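Contact-dependent inhibitor I (Escherichia coli NC101, PDB 5I4Q) is an immunity protein that probably protects its cell by binding and neutralising the toxin of a contact-dependent growth inhibition system. Local coordinates at residues Glu29-Glu33 with Arg75-Leu79; Leu35-Ile39 with Leu50-Leu54; Leu79-Leu83 with Ala103-Ala107. All blocks are in the same frame, centred on the assembly; numbering follows the deposited sequence.

In the fold
The chain carries no strand. Its helices follow the order 4-40, 44-66, 74-82 and 88-99, then a C-terminal tail. Contacts 1 and 2 both use helix 4-40, contact 2 pairing it with helix 44-66 and contact 1 with helix 74-82. Contact 2 falls within the span of chain between the two segments of contact 1. Contact 3 continues from Leu79, shared with contact 1, to the tail. The centres of contacts 1 and 3 lie about 8 Å apart, joined through Trp104; contact 2 is about 12 and 13 Å from them, meeting them, among other places, where Leu54 touches Ile32 and Leu83. Contact 1 docks helix 74-82, which touches the Contact-dependent inhibitor A chain, on the hairpin of contact 2; contact 3 packs the tail on its end.

Contact 1 of 3, residues Glu29-Glu33 with Arg75-Leu79; sequences EECIE and RIQDL
Arg75 reaches from helix 74-82 to two carboxylates of helix 4-40, Glu29 and Glu33, and the three residues form a salt-bridge network. A single nitrogen does the work: NH1 of Arg75 lies 3.1 Å from OE1 of Glu29 and, more weakly, 3.4 Å from OE2 of Glu33. Both oxygens sit at the guanidinium edge, yet neither carboxylate is coplanar with it: the planes of Glu29 and Glu33 stand steeply to it, at 67° and 77°. The bond to Glu29 is bent, and OE1 of Glu29 is approached from above the carboxylate plane. Both glutamates cross the arginine at about a right angle. The arginine spans the gap because its chain is extended from CG to NE.

Beside this charged group, Ile76 CD1 rests 3.9 Å from CG of Glu29, so the aliphatic part of the glutamate has an apolar neighbour. Deeper, Ile32 and Leu79 meet tip to tip, CG2 of Ile32 lying 3.6 Å from CD1 of Leu79. Leu61 of helix 44-66 touches both.

The wide spacing is consistent with the second shell: the segment axes stand 12.2 Å apart at an angle of 51°, and Trp104 from the C-terminal tail fills part of the interval, touching Glu29, Ile32, Glu33 and Leu79 and making a cation-pi contact with Arg75. The arginine charge thus has two acidic partners and an aromatic one. With two carboxylates converging on one nitrogen, the cation would offset their mutual repulsion, and a polar margin borders the apolar Ile32-Leu79 junction.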
loop_
_atom_site.group_PDB
_atom_site.type_symbol
_atom_site.label_atom_id
_atom_site.label_comp_id
_atom_site.label_asym_id
_atom_site.label_seq_id
_atom_site.Cartn_x
_atom_site.Cartn_y
_atom_site.Cartn_z
ATOM N N GLU B 29 5.932 -4.592 -17.337
ATOM C CA GLU B 29 5.235 -5.611 -18.101
ATOM C C GLU B 29 5.432 -5.413 -19.598
ATOM O O GLU B 29 5.749 -6.347 -20.311
ATOM C CB GLU B 29 3.739 -5.648 -17.742
ATOM C CG GLU B 29 3.174 -7.052 -17.588
ATOM C CD GLU B 29 1.675 -7.098 -17.317
ATOM O OE1 GLU B 29 0.917 -7.166 -18.314
ATOM O OE2 GLU B 29 1.271 -7.104 -16.130
ATOM N N GLU B 30 5.288 -4.190 -20.058
ATOM C CA GLU B 30 5.444 -3.878 -21.465
ATOM C C GLU B 30 6.882 -4.101 -21.917
ATOM O O GLU B 30 7.117 -4.744 -22.924
ATOM C CB GLU B 30 5.008 -2.424 -21.737
ATOM C CG GLU B 30 3.480 -2.218 -21.737
ATOM C CD GLU B 30 3.008 -0.743 -21.625
ATOM O OE1 GLU B 30 3.804 0.196 -21.882
ATOM O OE2 GLU B 30 1.820 -0.517 -21.260
ATOM N N CYS B 31 7.835 -3.567 -21.160
ATOM C CA CYS B 31 9.264 -3.682 -21.473
ATOM C C CYS B 31 9.731 -5.178 -21.547
ATOM O O CYS B 31 10.482 -5.598 -22.429
ATOM C CB CYS B 31 10.059 -2.904 -20.428
ATOM S SG CYS B 31 11.602 -2.208 -21.032
ATOM N N ILE B 32 9.221 -5.985 -20.640
ATOM C CA ILE B 32 9.494 -7.395 -20.636
ATOM C C ILE B 32 8.866 -8.110 -21.837
ATOM O O ILE B 32 9.524 -8.959 -22.401
ATOM C CB ILE B 32 8.997 -8.040 -19.352
ATOM C CG1 ILE B 32 9.861 -7.581 -18.180
ATOM C CG2 ILE B 32 8.963 -9.539 -19.514
ATOM C CD1 ILE B 32 9.239 -7.889 -16.823
ATOM N N GLU B 33 7.626 -7.760 -22.223
ATOM C CA GLU B 33 6.964 -8.357 -23.404
ATOM C C GLU B 33 7.818 -8.158 -24.659
ATOM O O GLU B 33 7.919 -9.041 -25.490
ATOM C CB GLU B 33 5.592 -7.735 -23.669
ATOM C CG GLU B 33 4.474 -8.126 -22.714
ATOM C CD GLU B 33 3.150 -7.401 -23.017
ATOM O OE1 GLU B 33 3.172 -6.238 -23.508
ATOM O OE2 GLU B 33 2.085 -8.001 -22.756
ATOM N N ARG B 75 0.210 -12.393 -13.198
ATOM C CA ARG B 75 1.116 -12.399 -14.316
ATOM C C ARG B 75 2.561 -12.104 -13.947
ATOM O O ARG B 75 3.487 -12.854 -14.326
ATOM C CB ARG B 75 0.644 -11.414 -15.383
ATOM C CG ARG B 75 0.887 -11.928 -16.785
ATOM C CD ARG B 75 0.152 -11.099 -17.821
ATOM N NE ARG B 75 0.500 -11.613 -19.141
ATOM C CZ ARG B 75 1.178 -10.958 -20.077
ATOM N NH1 ARG B 75 1.577 -9.705 -19.890
ATOM N NH2 ARG B 75 1.437 -11.562 -21.228
ATOM N N ILE B 76 2.742 -10.985 -13.254
ATOM C CA ILE B 76 4.045 -10.584 -12.736
ATOM C C ILE B 76 4.555 -11.579 -11.657
ATOM O O ILE B 76 5.715 -11.864 -11.633
ATOM C CB ILE B 76 3.959 -9.181 -12.128
ATOM C CG1 ILE B 76 3.557 -8.155 -13.193
ATOM C CG2 ILE B 76 5.256 -8.785 -11.436
ATOM C CD1 ILE B 76 4.711 -7.759 -14.092
ATOM N N GLN B 77 3.702 -12.108 -10.794
ATOM C CA GLN B 77 4.110 -13.160 -9.855
ATOM C C GLN B 77 4.654 -14.402 -10.540
ATOM O O GLN B 77 5.668 -14.931 -10.143
ATOM C CB GLN B 77 2.986 -13.591 -8.950
ATOM C CG GLN B 77 3.094 -13.106 -7.523
ATOM C CD GLN B 77 1.774 -13.276 -6.767
ATOM O OE1 GLN B 77 0.790 -12.566 -7.031
ATOM N NE2 GLN B 77 1.746 -14.209 -5.832
ATOM N N ASP B 78 3.976 -14.864 -11.573
ATOM C CA ASP B 78 4.453 -15.978 -12.367
ATOM C C ASP B 78 5.752 -15.659 -13.040
ATOM O O ASP B 78 6.664 -16.486 -13.022
ATOM C CB ASP B 78 3.430 -16.395 -13.416
ATOM C CG ASP B 78 2.204 -17.049 -12.800
ATOM O OD1 ASP B 78 2.249 -17.526 -11.624
ATOM O OD2 ASP B 78 1.172 -17.076 -13.494
ATOM N N LEU B 79 5.867 -14.463 -13.580
ATOM C CA LEU B 79 7.117 -14.044 -14.151
ATOM C C LEU B 79 8.278 -14.049 -13.149
ATOM O O LEU B 79 9.386 -14.512 -13.481
ATOM C CB LEU B 79 7.016 -12.650 -14.751
ATOM C CG LEU B 79 8.397 -12.272 -15.311
ATOM C CD1 LEU B 79 8.276 -11.801 -16.750
ATOM C CD2 LEU B 79 9.186 -11.307 -14.428
#

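Contact 2 of 3, residues Leu35-Ile39 with Leu50-Leu54; sequences LVHQI and LFDDL
Ile39 and Leu50 bring the two backbones nearest, their CA atoms 6.5 Å apart, where helices 4-40 and 44-66 run nearly antiparallel. The segment axes make an angle of 159° and approach to 9.9 Å. Only a short turn separates these helices, so the contact lies near the closed end of a helical hairpin.

Ile39 and Leu50 slide past each other in opposite directions, with CG1 of Ile39 3.5 Å from CB of Leu50. With CG1 beside the backbone N and CG2 anti to it (chi1 -72°), Ile39 sends CG2 to CZ of Phe51, while its CD1 lies over one face of that ring, offset toward the rim, 4.3 Å from the centroid and 17° off the normal, a CH-pi contact. The same CD1 also reaches CD2 of Leu54 at 3.9 Å.

Leu35 divides its branches: CD2 lies 3.8 Å from CD2 of Leu50, while CD1 sits 3.7 Å from the backbone N of Leu54. At the margin, the extended Gln38 lays its amide NE2 3.4 Å from CD2 of Leu50. His95 and Phe98 of helix 88-99 also touch Ile39.

No hydrogen bond crosses the pair. Cohesion therefore rests on apolar burial, with a CH-pi contact at Phe51, and the spacing is consistent with the fit of branched side chains.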
loop_
_atom_site.group_PDB
_atom_site.type_symbol
_atom_site.label_atom_id
_atom_site.label_comp_id
_atom_site.label_asym_id
_atom_site.label_seq_id
_atom_site.Cartn_x
_atom_site.Cartn_y
_atom_site.Cartn_z
ATOM N N LEU B 35 11.243 -7.429 -24.699
ATOM C CA LEU B 35 12.508 -8.190 -24.574
ATOM C C LEU B 35 12.357 -9.629 -24.915
ATOM O O LEU B 35 13.220 -10.220 -25.558
ATOM C CB LEU B 35 13.065 -8.138 -23.166
ATOM C CG LEU B 35 13.850 -6.893 -22.842
ATOM C CD1 LEU B 35 14.114 -6.863 -21.349
ATOM C CD2 LEU B 35 15.148 -6.853 -23.619
ATOM N N VAL B 36 11.273 -10.218 -24.430
ATOM C CA VAL B 36 10.927 -11.592 -24.772
ATOM C C VAL B 36 10.797 -11.705 -26.304
ATOM O O VAL B 36 11.366 -12.607 -26.884
ATOM C CB VAL B 36 9.651 -12.056 -24.060
ATOM C CG1 VAL B 36 9.194 -13.421 -24.586
ATOM C CG2 VAL B 36 9.859 -12.171 -22.528
ATOM N N HIS B 37 10.073 -10.779 -26.937
ATOM C CA HIS B 37 9.917 -10.762 -28.393
ATOM C C HIS B 37 11.260 -10.669 -29.101
ATOM O O HIS B 37 11.526 -11.486 -29.985
ATOM C CB HIS B 37 9.019 -9.602 -28.800
ATOM C CG HIS B 37 8.657 -9.577 -30.245
ATOM N ND1 HIS B 37 7.900 -10.564 -30.839
ATOM C CD2 HIS B 37 8.893 -8.647 -31.209
ATOM C CE1 HIS B 37 7.719 -10.264 -32.115
ATOM N NE2 HIS B 37 8.297 -9.099 -32.357
ATOM N N GLN B 38 12.109 -9.726 -28.681
ATOM C CA GLN B 38 13.445 -9.544 -29.285
ATOM C C GLN B 38 14.316 -10.777 -29.135
ATOM O O GLN B 38 14.931 -11.217 -30.106
ATOM C CB GLN B 38 14.201 -8.353 -28.697
ATOM C CG GLN B 38 13.591 -6.983 -28.957
ATOM C CD GLN B 38 14.232 -5.880 -28.104
ATOM O OE1 GLN B 38 13.557 -5.210 -27.310
ATOM N NE2 GLN B 38 15.532 -5.691 -28.261
ATOM N N ILE B 39 14.382 -11.319 -27.919
ATOM C CA ILE B 39 15.159 -12.522 -27.642
ATOM C C ILE B 39 14.747 -13.683 -28.547
ATOM O O ILE B 39 15.585 -14.438 -29.028
ATOM C CB ILE B 39 15.031 -12.926 -26.150
ATOM C CG1 ILE B 39 15.797 -11.952 -25.275
ATOM C CG2 ILE B 39 15.590 -14.321 -25.874
ATOM C CD1 ILE B 39 15.335 -11.952 -23.817
ATOM N N LEU B 50 20.338 -9.052 -23.957
ATOM C CA LEU B 50 18.919 -8.909 -23.820
ATOM C C LEU B 50 18.431 -9.683 -22.619
ATOM O O LEU B 50 17.555 -9.230 -21.923
ATOM C CB LEU B 50 18.173 -9.366 -25.081
ATOM C CG LEU B 50 18.457 -8.577 -26.374
ATOM C CD1 LEU B 50 17.853 -9.321 -27.556
ATOM C CD2 LEU B 50 17.901 -7.154 -26.275
ATOM N N PHE B 51 19.022 -10.838 -22.376
ATOM C CA PHE B 51 18.718 -11.641 -21.211
ATOM C C PHE B 51 19.212 -10.911 -19.979
ATOM O O PHE B 51 18.537 -10.917 -18.982
ATOM C CB PHE B 51 19.408 -13.002 -21.274
ATOM C CG PHE B 51 18.607 -14.076 -21.927
ATOM C CD1 PHE B 51 17.425 -14.493 -21.382
ATOM C CD2 PHE B 51 19.069 -14.714 -23.030
ATOM C CE1 PHE B 51 16.683 -15.511 -21.956
ATOM C CE2 PHE B 51 18.350 -15.747 -23.618
ATOM C CZ PHE B 51 17.148 -16.155 -23.066
ATOM N N ASP B 52 20.360 -10.245 -20.063
ATOM C CA ASP B 52 20.891 -9.503 -18.913
ATOM C C ASP B 52 19.896 -8.442 -18.441
ATOM O O ASP B 52 19.662 -8.304 -17.239
ATOM C CB ASP B 52 22.215 -8.803 -19.257
ATOM C CG ASP B 52 23.399 -9.789 -19.550
ATOM O OD1 ASP B 52 23.340 -11.030 -19.247
ATOM O OD2 ASP B 52 24.420 -9.285 -20.081
ATOM N N ASP B 53 19.305 -7.716 -19.398
ATOM C CA ASP B 53 18.219 -6.738 -19.112
ATOM C C ASP B 53 16.969 -7.418 -18.549
ATOM O O ASP B 53 16.417 -6.977 -17.569
ATOM C CB ASP B 53 17.804 -5.941 -20.356
ATOM C CG ASP B 53 18.918 -5.058 -20.902
ATOM O OD1 ASP B 53 19.884 -4.722 -20.156
ATOM O OD2 ASP B 53 18.835 -4.694 -22.099
ATOM N N LEU B 54 16.553 -8.515 -19.165
ATOM C CA LEU B 54 15.390 -9.243 -18.711
ATOM C C LEU B 54 15.552 -9.720 -17.286
ATOM O O LEU B 54 14.670 -9.533 -16.480
ATOM C CB LEU B 54 15.170 -10.436 -19.622
ATOM C CG LEU B 54 14.005 -11.338 -19.253
ATOM C CD1 LEU B 54 12.717 -10.528 -19.272
ATOM C CD2 LEU B 54 13.863 -12.471 -20.236
#

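Contact 3 of 3, residues Leu79-Leu83 with Ala103-Ala107; sequences LIYHL and AWPEA
Leu79 and Trp104 mark the tight side of this contact between the end of helix 74-82 and the C-terminal tail. The leucine puts CD1 over the face of the indole, 4.0 Å from the centroid of the six-membered ring and 26° off its normal, a CH-pi contact; its closest ring atom is CZ2, at 3.6 Å. Pro105 CD covers the same face of the indole, and the proline ring continues on to the helix end. There CG of Pro105 lies 3.7 Å from CG of Leu83, and both methyls of Leu83 are close to it. Leu83 is where the chain leaves helical geometry, so the proline packs against the point of exit. Trp94 of helix 88-99 touches Leu83 and Pro105 alike.

The outer side is looser in exposure and order, not in distance: Glu106 and Ala107 are exposed, and the glutamate is poorly ordered. With CG beside the backbone N (chi1 -66°), the His82 ring presents one face to CA of Glu106, 3.9 Å from the ring centroid and 18° off the normal, a second CH-pi contact, while Tyr81 CD2 occupies the opposite face. CE1 of His82 is 3.6 Å from the backbone N of Ala107, without a hydrogen bond. Beyond this margin Tyr81 hydrogen-bonds through OH to Glu73 of the Contact-dependent inhibitor A chain.

No hydrogen bond joins the two segments. CH-pi contacts occur on both sides, but burial distinguishes Trp104 and Pro105; past Pro105 the contacts run through the His82 side chain to a solvent-exposed backbone.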
loop_
_atom_site.group_PDB
_atom_site.type_symbol
_atom_site.label_atom_id
_atom_site.label_comp_id
_atom_site.label_asym_id
_atom_site.label_seq_id
_atom_site.Cartn_x
_atom_site.Cartn_y
_atom_site.Cartn_z
ATOM N N LEU B 79 5.867 -14.463 -13.580
ATOM C CA LEU B 79 7.117 -14.044 -14.151
ATOM C C LEU B 79 8.278 -14.049 -13.149
ATOM O O LEU B 79 9.386 -14.512 -13.481
ATOM C CB LEU B 79 7.016 -12.650 -14.751
ATOM C CG LEU B 79 8.397 -12.272 -15.311
ATOM C CD1 LEU B 79 8.276 -11.801 -16.750
ATOM C CD2 LEU B 79 9.186 -11.307 -14.428
ATOM N N ILE B 80 8.048 -13.510 -11.951
ATOM C CA ILE B 80 9.083 -13.491 -10.913
ATOM C C ILE B 80 9.575 -14.908 -10.564
ATOM O O ILE B 80 10.773 -15.147 -10.395
ATOM C CB ILE B 80 8.607 -12.793 -9.654
ATOM C CG1 ILE B 80 8.447 -11.269 -9.880
ATOM C CG2 ILE B 80 9.564 -13.056 -8.506
ATOM C CD1 ILE B 80 7.834 -10.593 -8.674
ATOM N N TYR B 81 8.658 -15.850 -10.482
ATOM C CA TYR B 81 9.045 -17.244 -10.265
ATOM C C TYR B 81 9.815 -17.823 -11.465
ATOM O O TYR B 81 10.978 -18.234 -11.378
ATOM C CB TYR B 81 7.798 -18.085 -9.952
ATOM C CG TYR B 81 8.110 -19.543 -9.958
ATOM C CD1 TYR B 81 8.714 -20.167 -8.840
ATOM C CD2 TYR B 81 7.865 -20.316 -11.087
ATOM C CE1 TYR B 81 9.061 -21.509 -8.869
ATOM C CE2 TYR B 81 8.195 -21.660 -11.110
ATOM C CZ TYR B 81 8.783 -22.242 -10.003
ATOM O OH TYR B 81 9.127 -23.553 -10.072
ATOM N N HIS B 82 9.180 -17.875 -12.607
ATOM C CA HIS B 82 9.803 -18.554 -13.776
ATOM C C HIS B 82 11.163 -18.019 -14.216
ATOM O O HIS B 82 11.994 -18.790 -14.681
ATOM C CB HIS B 82 8.871 -18.497 -14.959
ATOM C CG HIS B 82 7.614 -19.282 -14.763
ATOM N ND1 HIS B 82 7.610 -20.658 -14.684
ATOM C CD2 HIS B 82 6.319 -18.897 -14.718
ATOM C CE1 HIS B 82 6.368 -21.080 -14.543
ATOM N NE2 HIS B 82 5.566 -20.033 -14.570
ATOM N N LEU B 83 11.397 -16.716 -14.064
ATOM C CA LEU B 83 12.631 -16.085 -14.532
ATOM C C LEU B 83 13.654 -15.802 -13.455
ATOM O O LEU B 83 14.632 -15.109 -13.698
ATOM C CB LEU B 83 12.297 -14.793 -15.249
ATOM C CG LEU B 83 11.650 -14.923 -16.653
ATOM C CD1 LEU B 83 11.790 -13.616 -17.423
ATOM C CD2 LEU B 83 12.260 -15.992 -17.500
ATOM N N ALA B 103 5.352 -15.879 -25.687
ATOM C CA ALA B 103 5.283 -14.422 -25.501
ATOM C C ALA B 103 5.490 -13.971 -24.045
ATOM O O ALA B 103 5.769 -12.804 -23.786
ATOM C CB ALA B 103 3.941 -13.895 -26.018
ATOM N N TRP B 104 5.343 -14.889 -23.103
ATOM C CA TRP B 104 5.460 -14.584 -21.681
ATOM C C TRP B 104 5.892 -15.873 -20.973
ATOM O O TRP B 104 5.439 -16.931 -21.327
ATOM C CB TRP B 104 4.106 -14.114 -21.150
ATOM C CG TRP B 104 4.175 -13.525 -19.796
ATOM C CD1 TRP B 104 3.850 -14.132 -18.631
ATOM C CD2 TRP B 104 4.604 -12.200 -19.451
ATOM N NE1 TRP B 104 4.061 -13.284 -17.571
ATOM C CE2 TRP B 104 4.519 -12.086 -18.045
ATOM C CE3 TRP B 104 5.054 -11.098 -20.189
ATOM C CZ2 TRP B 104 4.850 -10.906 -17.360
ATOM C CZ3 TRP B 104 5.406 -9.932 -19.503
ATOM C CH2 TRP B 104 5.280 -9.846 -18.104
ATOM N N PRO B 105 6.751 -15.803 -19.972
ATOM C CA PRO B 105 7.157 -17.036 -19.286
ATOM C C PRO B 105 6.039 -17.873 -18.648
ATOM O O PRO B 105 5.128 -17.352 -18.030
ATOM C CB PRO B 105 8.090 -16.535 -18.199
ATOM C CG PRO B 105 8.595 -15.253 -18.703
ATOM C CD PRO B 105 7.502 -14.638 -19.504
ATOM N N GLU B 106 6.150 -19.180 -18.819
ATOM C CA GLU B 106 5.236 -20.147 -18.229
ATOM C C GLU B 106 5.822 -21.524 -18.483
ATOM O O GLU B 106 6.637 -21.708 -19.374
ATOM C CB GLU B 106 3.849 -20.033 -18.824
ATOM C CG GLU B 106 3.877 -19.719 -20.299
ATOM C CD GLU B 106 2.605 -20.113 -21.012
ATOM O OE1 GLU B 106 1.731 -19.231 -21.177
ATOM O OE2 GLU B 106 2.496 -21.297 -21.407
ATOM N N ALA B 107 5.411 -22.495 -17.691
ATOM C CA ALA B 107 5.994 -23.855 -17.779
ATOM C C ALA B 107 5.463 -24.604 -18.993
ATOM O O ALA B 107 4.259 -24.519 -19.293
ATOM C CB ALA B 107 5.690 -24.637 -16.512
#